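PDB 2YJK: AFP from Microbacterium arborescens, which takes up iron as a Dps protein of the ferritin fold, assembled as a shell of twelve subunits into which the metal is translocated. Local coordinates for the interface of chains A and B. Sequence-based numbering; all coordinates share one arbitrary frame. Chains: chain A/B, AFP.

The interface of chains A and B. Residues chain A 135-136, 139-140; chain B 127, 139, 142, 146.
B:Arg146 and A:Asp139 meet in a salt bridge where the first turns of helix 135-160 of chain A butt against helix 135-156 of chain B, one of the subunit contacts of the Dps dodecamer. NH1 of the guanidinium gives a hydrogen bond to the carboxylate oxygen OD2 of A:Asp139 at 2.8 Å, with 152° at the hydrogen. The oxygen lies at the guanidinium edge, almost in its plane, and is approached nearly along its own C-O axis; the two planes are turned 60° apart, and OD1 is directed away from the guanidinium, so the contact is single-pronged. A bend at chi3 (59°) turns the arginine's tip toward the acid. Its aliphatic stem runs alongside A:Thr136 in the opposite sense, with the methyl CG2 of A:Thr136 close to the arginine's CG, while CG2 of A:Val140 sits over one guanidinium face, toward the rim, 3.6 Å from NE. Bridge and methyl together should limit rotation of the charged group.

B:Ile142, the residue here with most surface hidden, packs against the same aspartate: its branch methyl CG2 touches CB of A:Asp139 at 3.7 Å. Its other arm, CG1 anti to the carbonyl carbon, carries CD1 toward CB of A:Leu135. B:Ile142 lines one side of the aspartate, and the apolar contact continues from it through A:Leu135 to B:Ile127. On the far side of the carboxylate, OD1 of A:Asp139 lies 3.9 Å from OD1 of B:Asp139.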
loop_
_atom_site.group_PDB
_atom_site.type_symbol
_atom_site.label_atom_id
_atom_site.label_comp_id
_atom_site.label_asym_id
_atom_site.label_seq_id
_atom_site.Cartn_x
_atom_site.Cartn_y
_atom_site.Cartn_z
ATOM N N LEU A 135 -30.717 22.306 2.195
ATOM C CA LEU A 135 -29.944 21.788 1.031
ATOM C C LEU A 135 -28.710 20.955 1.360
ATOM O O LEU A 135 -28.383 20.022 0.616
ATOM C CB LEU A 135 -29.568 22.933 0.062
ATOM C CG LEU A 135 -30.711 23.688 -0.624
ATOM C CD1 LEU A 135 -30.207 24.443 -1.840
ATOM C CD2 LEU A 135 -31.897 22.749 -1.047
ATOM N N THR A 136 -28.055 21.221 2.481
ATOM C CA THR A 136 -26.986 20.367 2.925
ATOM C C THR A 136 -27.467 18.983 3.321
ATOM O O THR A 136 -26.858 17.955 2.896
ATOM C CB THR A 136 -26.170 21.010 4.080
ATOM O OG1 THR A 136 -25.699 22.256 3.622
ATOM C CG2 THR A 136 -24.950 20.267 4.346
ATOM N N ASP A 139 -28.552 17.046 0.122
ATOM C CA ASP A 139 -27.383 16.500 -0.554
ATOM C C ASP A 139 -26.923 15.132 0.027
ATOM O O ASP A 139 -26.498 14.261 -0.685
ATOM C CB ASP A 139 -26.257 17.504 -0.457
ATOM C CG ASP A 139 -25.033 17.029 -1.172
ATOM O OD1 ASP A 139 -25.008 17.233 -2.383
ATOM O OD2 ASP A 139 -24.089 16.460 -0.527
ATOM N N VAL A 140 -27.055 14.958 1.334
ATOM C CA VAL A 140 -26.807 13.678 1.961
ATOM C C VAL A 140 -27.794 12.604 1.400
ATOM O O VAL A 140 -27.393 11.469 1.149
ATOM C CB VAL A 140 -26.993 13.733 3.512
ATOM C CG1 VAL A 140 -26.994 12.268 4.055
ATOM C CG2 VAL A 140 -25.857 14.561 4.205
ATOM N N ILE B 127 -24.573 29.255 -0.242
ATOM C CA ILE B 127 -25.568 28.269 -0.669
ATOM C C ILE B 127 -26.855 28.958 -1.097
ATOM O O ILE B 127 -27.405 28.623 -2.145
ATOM C CB ILE B 127 -25.841 27.202 0.434
ATOM C CG1 ILE B 127 -24.571 26.376 0.638
ATOM C CG2 ILE B 127 -27.027 26.276 0.068
ATOM C CD1 ILE B 127 -24.505 25.738 1.979
ATOM N N ASP B 139 -22.802 23.573 -5.215
ATOM C CA ASP B 139 -22.392 22.249 -4.774
ATOM C C ASP B 139 -21.044 22.260 -4.034
ATOM O O ASP B 139 -20.835 21.496 -3.064
ATOM C CB ASP B 139 -22.360 21.310 -5.989
ATOM C CG ASP B 139 -22.062 19.853 -5.608
ATOM O OD1 ASP B 139 -22.986 19.180 -5.050
ATOM O OD2 ASP B 139 -20.931 19.360 -5.889
ATOM N N ILE B 142 -21.979 23.541 -0.667
ATOM C CA ILE B 142 -22.649 22.452 0.044
ATOM C C ILE B 142 -21.676 21.392 0.567
ATOM O O ILE B 142 -21.755 20.970 1.745
ATOM C CB ILE B 142 -23.765 21.786 -0.802
ATOM C CG1 ILE B 142 -25.001 22.709 -0.829
ATOM C CG2 ILE B 142 -24.159 20.493 -0.132
ATOM C CD1 ILE B 142 -26.012 22.395 -1.993
ATOM N N ARG B 146 -21.029 20.458 4.654
ATOM C CA ARG B 146 -21.185 19.128 5.285
ATOM C C ARG B 146 -19.966 18.783 6.135
ATOM O O ARG B 146 -20.123 18.369 7.307
ATOM C CB ARG B 146 -21.386 17.996 4.260
ATOM C CG ARG B 146 -22.770 17.993 3.664
ATOM C CD ARG B 146 -22.858 16.932 2.613
ATOM N NE ARG B 146 -22.561 15.606 3.161
ATOM C CZ ARG B 146 -22.606 14.494 2.428
ATOM N NH1 ARG B 146 -22.973 14.550 1.158
ATOM N NH2 ARG B 146 -22.282 13.333 2.945
#